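Local coordinates for protein cyclopropane mycolic acid synthase MmaA2 (Mycobacterium tuberculosis, PDB 1TPY) that catalyses formation of cis cyclopropane rings in mycolic acids by transferring a methylene group from S-adenosyl-L-methionine to a double bond, at residues Asp42-Leu45 with Glu46-Gln49; Met79-Ala82 with Ile83-Asp87; Phe142-Asp145 with Arg146-Asp149; Thr173-Gln176 with Met177-Gly181; Gln244-Lys247 with Ser248-Ile251. One frame throughout, in Å; residues are numbered along the deposited sequence.

Interaction 1: Asp42-Leu45 with Glu46-Gln49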
loop_
_atom_site.group_PDB
_atom_site.type_symbol
_atom_site.label_atom_id
_atom_site.label_comp_id
_atom_site.label_asym_id
_atom_site.label_seq_id
_atom_site.Cartn_x
_atom_site.Cartn_y
_atom_site.Cartn_z
ATOM N N ASP A 42 1.179 2.966 23.236
ATOM C CA ASP A 42 2.581 2.546 23.304
ATOM C C ASP A 42 2.944 1.359 22.404
ATOM O O ASP A 42 3.971 0.708 22.604
ATOM C CB ASP A 42 2.946 2.206 24.749
ATOM C CG ASP A 42 2.089 1.097 25.318
ATOM O OD1 ASP A 42 2.349 0.668 26.463
ATOM O OD2 ASP A 42 1.151 0.652 24.621
ATOM N N MET A 43 2.102 1.083 21.418
ATOM C CA MET A 43 2.330 -0.024 20.491
ATOM C C MET A 43 3.585 0.279 19.660
ATOM O O MET A 43 3.822 1.430 19.305
ATOM C CB MET A 43 1.108 -0.153 19.580
ATOM C CG MET A 43 0.792 -1.540 19.079
ATOM S SD MET A 43 -0.708 -1.510 18.070
ATOM C CE MET A 43 -1.796 -2.580 19.033
ATOM N N THR A 44 4.399 -0.735 19.368
ATOM C CA THR A 44 5.598 -0.509 18.560
ATOM C C THR A 44 5.155 -0.471 17.106
ATOM O O THR A 44 4.026 -0.849 16.793
ATOM C CB THR A 44 6.639 -1.645 18.698
ATOM O OG1 THR A 44 6.102 -2.848 18.134
ATOM C CG2 THR A 44 7.014 -1.880 20.172
ATOM N N LEU A 45 6.041 -0.028 16.216
ATOM C CA LEU A 45 5.697 0.041 14.801
ATOM C C LEU A 45 5.297 -1.325 14.253
ATOM O O LEU A 45 4.333 -1.435 13.498
ATOM C CB LEU A 45 6.865 0.600 13.978
ATOM C CG LEU A 45 6.568 0.786 12.484
ATOM C CD1 LEU A 45 5.381 1.729 12.298
ATOM C CD2 LEU A 45 7.808 1.325 11.775
ATOM N N GLU A 46 6.024 -2.370 14.634
ATOM C CA GLU A 46 5.699 -3.700 14.134
ATOM C C GLU A 46 4.330 -4.163 14.623
ATOM O O GLU A 46 3.555 -4.755 13.863
ATOM C CB GLU A 46 6.766 -4.725 14.540
ATOM C CG GLU A 46 6.477 -6.124 13.999
ATOM C CD GLU A 46 7.610 -7.112 14.218
ATOM O OE1 GLU A 46 7.478 -8.271 13.751
ATOM O OE2 GLU A 46 8.627 -6.741 14.848
ATOM N N GLU A 47 4.024 -3.895 15.887
ATOM C CA GLU A 47 2.734 -4.298 16.421
ATOM C C GLU A 47 1.623 -3.522 15.736
ATOM O O GLU A 47 0.545 -4.059 15.506
ATOM C CB GLU A 47 2.682 -4.072 17.932
ATOM C CG GLU A 47 3.770 -4.813 18.680
ATOM C CD GLU A 47 3.682 -4.617 20.172
ATOM O OE1 GLU A 47 3.519 -3.453 20.606
ATOM O OE2 GLU A 47 3.786 -5.626 20.906
ATOM N N ALA A 48 1.891 -2.263 15.400
ATOM C CA ALA A 48 0.890 -1.432 14.732
ATOM C C ALA A 48 0.707 -1.860 13.277
ATOM O O ALA A 48 -0.381 -1.741 12.724
ATOM C CB ALA A 48 1.292 0.044 14.800
ATOM N N GLN A 49 1.773 -2.349 12.652
ATOM C CA GLN A 49 1.673 -2.797 11.267
ATOM C C GLN A 49 0.847 -4.077 11.220
ATOM O O GLN A 49 0.006 -4.249 10.346
ATOM C CB GLN A 49 3.062 -3.026 10.670
ATOM C CG GLN A 49 3.827 -1.731 10.409
ATOM C CD GLN A 49 3.176 -0.861 9.333
ATOM O OE1 GLN A 49 2.002 -1.031 8.997
ATOM N NE2 GLN A 49 3.938 0.082 8.800
HETATM O O HOH W 1 3.871 -1.929 22.882
HETATM O O HOH W 2 8.654 -2.282 15.969
#

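Interaction 2: Met79-Ala82 with Ile83-Asp87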
loop_
_atom_site.group_PDB
_atom_site.type_symbol
_atom_site.label_atom_id
_atom_site.label_comp_id
_atom_site.label_asym_id
_atom_site.label_seq_id
_atom_site.Cartn_x
_atom_site.Cartn_y
_atom_site.Cartn_z
ATOM N N MET A 79 0.207 -11.372 3.256
ATOM C CA MET A 79 -0.163 -12.723 2.848
ATOM C C MET A 79 0.248 -13.755 3.884
ATOM O O MET A 79 -0.546 -14.612 4.253
ATOM C CB MET A 79 0.457 -13.082 1.495
ATOM C CG MET A 79 -0.157 -12.330 0.329
ATOM S SD MET A 79 0.483 -12.875 -1.245
ATOM C CE MET A 79 2.215 -12.310 -1.113
ATOM N N ARG A 80 1.488 -13.677 4.353
ATOM C CA ARG A 80 1.956 -14.624 5.353
ATOM C C ARG A 80 1.068 -14.574 6.591
ATOM O O ARG A 80 0.779 -15.608 7.194
ATOM C CB ARG A 80 3.408 -14.332 5.732
ATOM C CG ARG A 80 4.404 -14.588 4.600
ATOM C CD ARG A 80 5.834 -14.658 5.135
ATOM N NE ARG A 80 6.263 -13.410 5.768
ATOM C CZ ARG A 80 6.718 -12.345 5.114
ATOM N NH1 ARG A 80 6.822 -12.359 3.790
ATOM N NH2 ARG A 80 7.061 -11.256 5.790
ATOM N N ARG A 81 0.632 -13.374 6.968
ATOM C CA ARG A 81 -0.235 -13.212 8.138
ATOM C C ARG A 81 -1.627 -13.776 7.857
ATOM O O ARG A 81 -2.281 -14.328 8.743
ATOM C CB ARG A 81 -0.361 -11.731 8.507
ATOM C CG ARG A 81 -1.323 -11.437 9.662
ATOM C CD ARG A 81 -0.804 -11.959 11.005
ATOM N NE ARG A 81 -1.627 -11.485 12.118
ATOM C CZ ARG A 81 -1.463 -11.844 13.388
ATOM N NH1 ARG A 81 -0.498 -12.692 13.725
ATOM N NH2 ARG A 81 -2.268 -11.353 14.326
ATOM N N ALA A 82 -2.077 -13.639 6.616
ATOM C CA ALA A 82 -3.394 -14.138 6.236
ATOM C C ALA A 82 -3.436 -15.667 6.346
ATOM O O ALA A 82 -4.454 -16.249 6.724
ATOM C CB ALA A 82 -3.727 -13.695 4.816
ATOM N N ILE A 83 -2.321 -16.308 6.010
ATOM C CA ILE A 83 -2.219 -17.757 6.074
ATOM C C ILE A 83 -2.341 -18.259 7.505
ATOM O O ILE A 83 -3.125 -19.164 7.796
ATOM C CB ILE A 83 -0.867 -18.244 5.537
ATOM C CG1 ILE A 83 -0.751 -17.914 4.049
ATOM C CG2 ILE A 83 -0.715 -19.751 5.794
ATOM C CD1 ILE A 83 0.565 -18.323 3.443
ATOM N N ALA A 84 -1.542 -17.669 8.388
ATOM C CA ALA A 84 -1.513 -18.046 9.796
ATOM C C ALA A 84 -2.788 -17.699 10.559
ATOM O O ALA A 84 -3.321 -18.520 11.306
ATOM C CB ALA A 84 -0.321 -17.388 10.473
ATOM N N GLN A 85 -3.283 -16.487 10.362
ATOM C CA GLN A 85 -4.469 -16.041 11.072
ATOM C C GLN A 85 -5.819 -16.462 10.469
ATOM O O GLN A 85 -6.796 -16.614 11.199
ATOM C CB GLN A 85 -4.425 -14.521 11.214
ATOM C CG GLN A 85 -5.243 -14.006 12.376
ATOM C CD GLN A 85 -4.530 -14.157 13.713
ATOM O OE1 GLN A 85 -3.663 -15.019 13.887
ATOM N NE2 GLN A 85 -4.910 -13.325 14.669
ATOM N N TYR A 86 -5.889 -16.644 9.152
ATOM C CA TYR A 86 -7.160 -17.031 8.537
ATOM C C TYR A 86 -7.117 -18.345 7.770
ATOM O O TYR A 86 -8.139 -18.814 7.254
ATOM C CB TYR A 86 -7.677 -15.905 7.632
ATOM C CG TYR A 86 -7.866 -14.605 8.382
ATOM C CD1 TYR A 86 -6.808 -13.717 8.545
ATOM C CD2 TYR A 86 -9.090 -14.295 8.988
ATOM C CE1 TYR A 86 -6.951 -12.552 9.292
ATOM C CE2 TYR A 86 -9.245 -13.131 9.738
ATOM C CZ TYR A 86 -8.170 -12.263 9.885
ATOM O OH TYR A 86 -8.310 -11.101 10.612
ATOM N N ASP A 87 -5.932 -18.936 7.701
ATOM C CA ASP A 87 -5.758 -20.214 7.027
ATOM C C ASP A 87 -6.325 -20.229 5.605
ATOM O O ASP A 87 -7.057 -21.146 5.221
ATOM C CB ASP A 87 -6.403 -21.322 7.870
ATOM C CG ASP A 87 -6.037 -22.708 7.389
ATOM O OD1 ASP A 87 -4.855 -22.919 7.043
ATOM O OD2 ASP A 87 -6.924 -23.587 7.370
#

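Interaction 3: Phe142-Asp145 with Arg146-Asp149. With SAH (S-adenosyl-L-homocysteine), chain C.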
loop_
_atom_site.group_PDB
_atom_site.type_symbol
_atom_site.label_atom_id
_atom_site.label_comp_id
_atom_site.label_asym_id
_atom_site.label_seq_id
_atom_site.Cartn_x
_atom_site.Cartn_y
_atom_site.Cartn_z
ATOM N N PHE A 142 -1.562 2.843 -9.475
ATOM C CA PHE A 142 -2.358 2.445 -10.629
ATOM C C PHE A 142 -2.534 3.493 -11.719
ATOM O O PHE A 142 -2.503 3.166 -12.904
ATOM C CB PHE A 142 -3.739 1.961 -10.172
ATOM C CG PHE A 142 -3.706 0.700 -9.352
ATOM C CD1 PHE A 142 -4.876 0.193 -8.803
ATOM C CD2 PHE A 142 -2.508 0.042 -9.095
ATOM C CE1 PHE A 142 -4.859 -0.950 -8.005
ATOM C CE2 PHE A 142 -2.482 -1.102 -8.299
ATOM C CZ PHE A 142 -3.663 -1.599 -7.751
ATOM N N GLY A 143 -2.711 4.746 -11.321
ATOM C CA GLY A 143 -2.922 5.806 -12.290
ATOM C C GLY A 143 -4.417 6.016 -12.443
ATOM O O GLY A 143 -5.169 5.050 -12.574
ATOM N N HIS A 144 -4.863 7.265 -12.414
ATOM C CA HIS A 144 -6.290 7.554 -12.537
ATOM C C HIS A 144 -6.898 6.941 -13.791
ATOM O O HIS A 144 -8.037 6.468 -13.771
ATOM C CB HIS A 144 -6.536 9.069 -12.546
ATOM C CG HIS A 144 -6.181 9.754 -11.262
ATOM N ND1 HIS A 144 -5.793 9.067 -10.131
ATOM C CD2 HIS A 144 -6.171 11.066 -10.926
ATOM C CE1 HIS A 144 -5.560 9.926 -9.155
ATOM N NE2 HIS A 144 -5.783 11.146 -9.611
ATOM N N ASP A 145 -6.136 6.951 -14.881
ATOM C CA ASP A 145 -6.607 6.417 -16.153
ATOM C C ASP A 145 -6.891 4.917 -16.132
ATOM O O ASP A 145 -7.455 4.383 -17.081
ATOM C CB ASP A 145 -5.598 6.747 -17.258
ATOM C CG ASP A 145 -4.275 6.031 -17.078
ATOM O OD1 ASP A 145 -3.849 5.829 -15.919
ATOM O OD2 ASP A 145 -3.652 5.680 -18.103
ATOM N N ARG A 146 -6.514 4.236 -15.053
ATOM C CA ARG A 146 -6.755 2.801 -14.957
ATOM C C ARG A 146 -7.660 2.383 -13.802
ATOM O O ARG A 146 -7.918 1.194 -13.619
ATOM C CB ARG A 146 -5.427 2.049 -14.851
ATOM C CG ARG A 146 -4.583 2.141 -16.107
ATOM C CD ARG A 146 -3.319 1.321 -16.000
ATOM N NE ARG A 146 -2.551 1.391 -17.239
ATOM C CZ ARG A 146 -1.444 0.702 -17.472
ATOM N NH1 ARG A 146 -0.965 -0.119 -16.547
ATOM N NH2 ARG A 146 -0.815 0.835 -18.632
ATOM N N HIS A 147 -8.143 3.347 -13.023
ATOM C CA HIS A 147 -9.020 3.032 -11.896
ATOM C C HIS A 147 -10.214 2.191 -12.335
ATOM O O HIS A 147 -10.485 1.132 -11.758
ATOM C CB HIS A 147 -9.529 4.313 -11.236
ATOM C CG HIS A 147 -8.493 5.049 -10.447
ATOM N ND1 HIS A 147 -7.164 4.681 -10.428
ATOM C CD2 HIS A 147 -8.589 6.153 -9.668
ATOM C CE1 HIS A 147 -6.485 5.527 -9.674
ATOM N NE2 HIS A 147 -7.326 6.430 -9.201
ATOM N N ALA A 148 -10.931 2.671 -13.352
ATOM C CA ALA A 148 -12.104 1.972 -13.879
ATOM C C ALA A 148 -11.784 0.523 -14.235
ATOM O O ALA A 148 -12.487 -0.401 -13.818
ATOM C CB ALA A 148 -12.646 2.706 -15.111
ATOM N N ASP A 149 -10.724 0.323 -15.011
ATOM C CA ASP A 149 -10.329 -1.027 -15.393
ATOM C C ASP A 149 -9.939 -1.848 -14.167
ATOM O O ASP A 149 -10.226 -3.048 -14.106
ATOM C CB ASP A 149 -9.171 -0.991 -16.394
ATOM C CG ASP A 149 -9.633 -0.697 -17.804
ATOM O OD1 ASP A 149 -10.838 -0.427 -17.988
ATOM O OD2 ASP A 149 -8.799 -0.737 -18.733
HETATM N N SAH C . 0.908 -3.920 0.168
HETATM C CA SAH C . 2.264 -3.849 0.714
HETATM C CB SAH C . 3.219 -3.058 -0.216
HETATM C CG SAH C . 2.836 -1.625 -0.586
HETATM S SD SAH C . 4.049 -0.817 -1.665
HETATM C C SAH C . 2.257 -3.215 2.106
HETATM O O SAH C . 1.199 -2.703 2.513
HETATM O OXT SAH C . 3.312 -3.223 2.769
HETATM C "C5'" SAH C . 3.160 -0.725 -3.241
HETATM C "C4'" SAH C . 3.004 -2.123 -3.858
HETATM O "O4'" SAH C . 2.016 -2.166 -4.916
HETATM C "C3'" SAH C . 4.296 -2.669 -4.462
HETATM O "O3'" SAH C . 4.429 -4.057 -4.107
HETATM C "C2'" SAH C . 4.098 -2.486 -5.940
HETATM O "O2'" SAH C . 4.933 -3.376 -6.701
HETATM C "C1'" SAH C . 2.635 -2.758 -6.068
HETATM N N9 SAH C . 1.997 -2.247 -7.352
HETATM C C8 SAH C . 1.981 -1.014 -7.922
HETATM N N7 SAH C . 1.332 -0.899 -9.036
HETATM C C5 SAH C . 0.859 -2.200 -9.237
HETATM C C6 SAH C . 0.075 -2.813 -10.252
HETATM N N6 SAH C . -0.387 -2.145 -11.306
HETATM N N1 SAH C . -0.210 -4.152 -10.128
HETATM C C2 SAH C . 0.256 -4.841 -9.060
HETATM N N3 SAH C . 1.002 -4.375 -8.046
HETATM C C4 SAH C . 1.267 -3.029 -8.204
HETATM O O HOH W 3 -10.020 5.151 -14.928
HETATM O O HOH W 4 -9.617 2.361 -16.683
HETATM O O HOH W 5 -7.254 2.159 -18.828
#

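Interaction 4: Thr173-Gln176 with Met177-Gly181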
loop_
_atom_site.group_PDB
_atom_site.type_symbol
_atom_site.label_atom_id
_atom_site.label_comp_id
_atom_site.label_asym_id
_atom_site.label_seq_id
_atom_site.Cartn_x
_atom_site.Cartn_y
_atom_site.Cartn_z
ATOM N N THR A 173 -9.767 17.007 -2.064
ATOM C CA THR A 173 -10.046 17.770 -3.269
ATOM C C THR A 173 -9.633 19.193 -2.908
ATOM O O THR A 173 -9.350 19.481 -1.742
ATOM C CB THR A 173 -11.545 17.759 -3.607
ATOM O OG1 THR A 173 -12.289 18.299 -2.503
ATOM C CG2 THR A 173 -12.019 16.328 -3.882
ATOM N N ARG A 174 -9.592 20.083 -3.892
ATOM C CA ARG A 174 -9.217 21.462 -3.618
ATOM C C ARG A 174 -10.249 22.085 -2.681
ATOM O O ARG A 174 -9.909 22.879 -1.807
ATOM C CB ARG A 174 -9.139 22.262 -4.919
ATOM C CG ARG A 174 -8.107 21.738 -5.915
ATOM C CD ARG A 174 -8.259 22.397 -7.289
ATOM N NE ARG A 174 -7.917 23.817 -7.275
ATOM C CZ ARG A 174 -6.698 24.289 -7.030
ATOM N NH1 ARG A 174 -6.478 25.597 -7.037
ATOM N NH2 ARG A 174 -5.696 23.455 -6.784
ATOM N N GLN A 175 -11.510 21.710 -2.857
ATOM C CA GLN A 175 -12.576 22.262 -2.028
ATOM C C GLN A 175 -12.456 21.775 -0.590
ATOM O O GLN A 175 -12.680 22.539 0.345
ATOM C CB GLN A 175 -13.954 21.897 -2.603
ATOM C CG GLN A 175 -15.147 22.506 -1.841
ATOM C CD GLN A 175 -15.076 24.029 -1.742
ATOM O OE1 GLN A 175 -15.148 24.596 -0.652
ATOM N NE2 GLN A 175 -14.932 24.694 -2.881
ATOM N N GLN A 176 -12.104 20.507 -0.407
ATOM C CA GLN A 176 -11.965 19.974 0.942
ATOM C C GLN A 176 -10.841 20.714 1.660
ATOM O O GLN A 176 -10.959 21.031 2.842
ATOM C CB GLN A 176 -11.698 18.467 0.907
ATOM C CG GLN A 176 -12.868 17.663 0.328
ATOM C CD GLN A 176 -12.584 16.166 0.243
ATOM O OE1 GLN A 176 -11.492 15.748 -0.135
ATOM N NE2 GLN A 176 -13.577 15.357 0.583
ATOM N N MET A 177 -9.760 21.003 0.942
ATOM C CA MET A 177 -8.651 21.737 1.532
ATOM C C MET A 177 -9.150 23.108 1.979
ATOM O O MET A 177 -8.837 23.565 3.076
ATOM C CB MET A 177 -7.510 21.908 0.526
ATOM C CG MET A 177 -6.670 20.659 0.320
ATOM S SD MET A 177 -5.230 20.975 -0.716
ATOM C CE MET A 177 -5.645 20.036 -2.182
ATOM N N VAL A 178 -9.936 23.760 1.126
ATOM C CA VAL A 178 -10.468 25.072 1.460
ATOM C C VAL A 178 -11.349 24.937 2.699
ATOM O O VAL A 178 -11.247 25.737 3.628
ATOM C CB VAL A 178 -11.285 25.667 0.289
ATOM C CG1 VAL A 178 -11.988 26.935 0.735
ATOM C CG2 VAL A 178 -10.365 25.973 -0.882
ATOM N N ASP A 179 -12.204 23.917 2.707
ATOM C CA ASP A 179 -13.091 23.668 3.838
ATOM C C ASP A 179 -12.262 23.533 5.119
ATOM O O ASP A 179 -12.626 24.064 6.166
ATOM C CB ASP A 179 -13.894 22.374 3.624
ATOM C CG ASP A 179 -14.870 22.462 2.457
ATOM O OD1 ASP A 179 -15.344 21.396 1.996
ATOM O OD2 ASP A 179 -15.172 23.592 2.012
ATOM N N HIS A 180 -11.142 22.824 5.027
ATOM C CA HIS A 180 -10.279 22.610 6.187
ATOM C C HIS A 180 -9.286 23.740 6.457
ATOM O O HIS A 180 -8.455 23.625 7.350
ATOM C CB HIS A 180 -9.511 21.291 6.033
ATOM C CG HIS A 180 -10.357 20.068 6.215
ATOM N ND1 HIS A 180 -10.860 19.686 7.441
ATOM C CD2 HIS A 180 -10.779 19.133 5.329
ATOM C CE1 HIS A 180 -11.552 18.568 7.303
ATOM N NE2 HIS A 180 -11.519 18.213 6.032
ATOM N N GLY A 181 -9.370 24.822 5.691
ATOM C CA GLY A 181 -8.460 25.942 5.885
ATOM C C GLY A 181 -6.991 25.633 5.624
ATOM O O GLY A 181 -6.111 26.204 6.266
#

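Interaction 5: Gln244-Lys247 with Ser248-Ile251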
loop_
_atom_site.group_PDB
_atom_site.type_symbol
_atom_site.label_atom_id
_atom_site.label_comp_id
_atom_site.label_asym_id
_atom_site.label_seq_id
_atom_site.Cartn_x
_atom_site.Cartn_y
_atom_site.Cartn_z
ATOM N N GLN A 244 17.086 7.807 9.973
ATOM C CA GLN A 244 18.034 8.765 10.526
ATOM C C GLN A 244 18.981 8.061 11.484
ATOM O O GLN A 244 20.182 8.325 11.494
ATOM C CB GLN A 244 17.295 9.889 11.252
ATOM C CG GLN A 244 18.190 11.044 11.652
ATOM C CD GLN A 244 17.390 12.229 12.127
ATOM O OE1 GLN A 244 16.858 12.233 13.240
ATOM N NE2 GLN A 244 17.276 13.235 11.276
ATOM N N GLU A 245 18.442 7.154 12.291
ATOM C CA GLU A 245 19.281 6.415 13.218
ATOM C C GLU A 245 20.288 5.552 12.454
ATOM O O GLU A 245 21.327 5.175 12.999
ATOM C CB GLU A 245 18.425 5.546 14.136
ATOM C CG GLU A 245 17.677 6.327 15.207
ATOM C CD GLU A 245 18.598 7.215 16.028
ATOM O OE1 GLU A 245 18.894 8.350 15.592
ATOM O OE2 GLU A 245 19.040 6.772 17.108
ATOM N N HIS A 246 19.981 5.259 11.190
ATOM C CA HIS A 246 20.853 4.454 10.339
ATOM C C HIS A 246 21.524 5.278 9.244
ATOM O O HIS A 246 21.873 4.744 8.185
ATOM C CB HIS A 246 20.063 3.314 9.684
ATOM C CG HIS A 246 19.576 2.283 10.652
ATOM N ND1 HIS A 246 18.547 2.521 11.536
ATOM C CD2 HIS A 246 20.013 1.027 10.910
ATOM C CE1 HIS A 246 18.372 1.457 12.300
ATOM N NE2 HIS A 246 19.249 0.536 11.941
ATOM N N LYS A 247 21.708 6.570 9.499
ATOM C CA LYS A 247 22.318 7.458 8.517
ATOM C C LYS A 247 23.586 6.901 7.887
ATOM O O LYS A 247 23.687 6.823 6.664
ATOM C CB LYS A 247 22.614 8.829 9.137
ATOM C CG LYS A 247 23.315 9.795 8.182
ATOM C CD LYS A 247 23.204 11.235 8.671
ATOM C CE LYS A 247 24.175 12.156 7.954
ATOM N NZ LYS A 247 24.073 12.038 6.470
ATOM N N SER A 248 24.552 6.505 8.711
ATOM C CA SER A 248 25.805 5.971 8.181
ATOM C C SER A 248 25.588 4.695 7.368
ATOM O O SER A 248 26.175 4.537 6.299
ATOM C CB SER A 248 26.809 5.727 9.319
ATOM O OG SER A 248 26.233 4.966 10.364
ATOM N N GLU A 249 24.741 3.794 7.862
ATOM C CA GLU A 249 24.451 2.550 7.143
ATOM C C GLU A 249 23.813 2.884 5.792
ATOM O O GLU A 249 24.149 2.284 4.761
ATOM C CB GLU A 249 23.493 1.654 7.945
ATOM C CG GLU A 249 24.047 1.113 9.262
ATOM C CD GLU A 249 24.201 2.190 10.328
ATOM O OE1 GLU A 249 24.729 1.883 11.417
ATOM O OE2 GLU A 249 23.790 3.344 10.081
ATOM N N ALA A 250 22.898 3.851 5.805
ATOM C CA ALA A 250 22.210 4.279 4.589
ATOM C C ALA A 250 23.212 4.789 3.557
ATOM O O ALA A 250 23.156 4.421 2.384
ATOM C CB ALA A 250 21.202 5.372 4.920
ATOM N N ILE A 251 24.128 5.641 4.005
ATOM C CA ILE A 251 25.149 6.199 3.131
ATOM C C ILE A 251 26.049 5.106 2.555
ATOM O O ILE A 251 26.447 5.169 1.393
ATOM C CB ILE A 251 26.016 7.231 3.892
ATOM C CG1 ILE A 251 25.166 8.462 4.220
ATOM C CG2 ILE A 251 27.248 7.602 3.067
ATOM C CD1 ILE A 251 25.924 9.582 4.904
#

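Interaction 1: Asp42-Leu45 with Glu46-Gln49
Thr-44 and Glu-47 form a capping box at the N terminus of helix 45-57, a local contact where the loop after helix 20-24 turns into the helix. Each residue's side chain takes the other's backbone N-H. Thr-44 OG1 accepts from Glu-47 N at 3.2 Å, and Glu-47 OE1 accepts from Thr-44 N at 3.1 Å in a nearly straight bond (171° at the hydrogen). That amide comes to the anti side of the carboxylate, 22° out of its plane. With OG1 held between the backbone N and carbonyl carbon of Thr-44 (chi1 66°), the hydroxyl faces the first turn. A water donates to both Asp-42 O and Glu-47 OE1, 2.8 Å from the latter, extending the cap into the preceding loop. The Met-43 side chain crosses that of Glu-47 at a slant: its CG lies 3.4 Å from Glu-47 CB, and its SD sits 4.1 Å from Ala-48 CB. One turn on, the amide of Gln-49 is held by Lys-52 and the carbonyl of Ser-34, an S-adenosyl-L-methionine-binding residue. With two donors on Glu-47 OE1, a weak, long ion pair to Arg-40 and the positive helix end close by, the carboxylate is probably stabilised in its charged form.

Interaction 2: Met79-Ala82 with Ile83-Asp87
Helix 77-86 is the connecting helix of a beta-alpha-beta unit between strands 67-71 and 89-94, in the Rossmann-like part of the methyltransferase fold, and this contact runs along its last two turns. The side chains of Arg-81 and Gln-85, one turn apart, lie alongside each other and point the same way. The guanidinium and amide planes are stacked, only 26° apart, with Gln-85 CD 3.7 Å above the guanidinium plane and displaced toward its rim. The two nitrogens Arg-81 NH2 and Gln-85 NE2, 3.3 Å apart, are both donors, so the pair meets by its faces and not by a hydrogen bond. Arg-81 reaches this place through a bend at chi2 (69°), and Gln-85 bends likewise (79°). Asp-54 of helix 45-57 takes Arg-81 NH2 in a salt bridge. The backbone that carries the stack is helical: Gln-85 N donates to Arg-81 O at 2.9 Å, and Tyr-86 N donates to Ala-82 O at 2.8 Å. Ala-82 O also lies at the edge of the Tyr-86 ring, while Ile-83 CG1 rests 3.3 Å from Met-79 O. Nearer the start of the helix, Met-79 touches Cys-73, a cofactor-binding residue. With Asp-54 probably offsetting the charge of Arg-81, a neutral amide such as that of Gln-85 can cover a guanidinium face without adding another charge.

Interaction 3: Phe142-Asp145 with Arg146-Asp149
His-144 and His-147 lie side by side and point the same way at the turn that leads from helix 139-142 into helix 147-157, part of the S-adenosyl-L-methionine-dependent methyltransferase fold. Their ring planes stand 65° apart, with the centroids separated by 4.9 Å, so the pair meets obliquely. The face of the His-147 ring is met by backbone: His-144 CA sits over its centre, 3.6 Å from the centroid, a CH-pi contact. The imidazole owes this position to chi1 of -72°, which sets CG beside its own backbone N. The turn is pinned by Arg-146 N, which donates to Gly-143 O at 2.9 Å, and by a longer bond from His-147 N to His-144 O. Waters continue the pattern, one linking His-144 O to Ala-148 N and another linking Asp-145 O to Asp-149 N. The Arg-146 chain extends from CG to NE past Phe-142 O, and its guanidinium forms a salt bridge with Glu-124, an S-adenosyl-L-methionine-binding residue. Phe-142 reaches the cofactor product itself: with S-adenosyl-L-homocysteine N7 at the edge of the phenyl ring, Phe-142 CE2 comes within 3.6 Å of C5 in the adenine.

Interaction 4: Thr173-Gln176 with Met177-Gly181
Gln-176 O accepts from His-180 N at 2.8 Å, and the His-180 ring meets the same oxygen obliquely, with CD2 3.1 Å from Gln-176 O. Asp-179 N donates at 2.8 Å to Gln-175 O. At the start of this short helix Thr-173 and Gln-176 form a capping box. Gln-176 N donates to Thr-173 OG1 at 3.1 Å, and Thr-173 N returns a bond of 2.9 Å to Gln-176 OE1, reached by an extended side chain (chi2 178°). Met-177 folds its end back, placing CE 3.8 Å from Thr-173 O. At the other end Gly-181, with positive phi, closes a Schellman motif in which Gly-181 N donates to Val-178 O. Capped at both ends, helix 174-179 follows strand 163-171 on the surface, touching loop residues such as Leu-172, Leu-184 and Thr-207 on the way to helix 186-199.

Interaction 5: Gln244-Lys247 with Ser248-Ile251
His-246 O accepts from Ala-250 N at 2.7 Å, and Lys-247 O accepts from Ile-251 N at 2.9 Å. Glu-249 OE2 comes close to His-246 O as well, at 3.0 Å, but both are acceptors; Glu-249 OE2 instead accepts a hydrogen bond from Ser-248 OG, 2.9 Å away, which approaches from above the carboxylate plane. A bend at chi2 (71°) folds Glu-249 back over the turn to meet that hydroxyl. This is the junction between helix 229-245 and helix 247-253: His-246 leaves the first helix and is the N-cap of the second, while Lys-247 N still donates back to Gln-244 O at 3.1 Å. Imidazole ND1 of His-246 is hydrogen-bonded to Ala-242 O, one turn earlier. Lys-247 runs alongside Ile-251, its NZ 3.5 Å from Ile-251 CD1, with weak, long ion pairs to Glu-256 and Glu-260. On the buried side, Ala-250 touches Tyr-259 of helix 256-275 and Leu-25.

Overall arrangement
All five contacts are local and follow one another in series along the chain; none nests in or crosses another. Interaction 1 begins helix 45-57, and interaction 2 runs to the end of helix 77-86, their centres about 18 Å apart; side chains of helix 77-86 reach across to helix 45-57. Interaction 3 turns the chain from helix 139-142 into helix 147-157 beside the bound S-adenosyl-L-homocysteine, on the opposite side of the chain's centre from interaction 1. Interaction 4 forms a surface helix after strand 163-171, about 40 Å between centres from interaction 2. Interaction 5 joins helices 229-245 and 247-253; the former also packs on Leu-45 and Gln-49 of interaction 1.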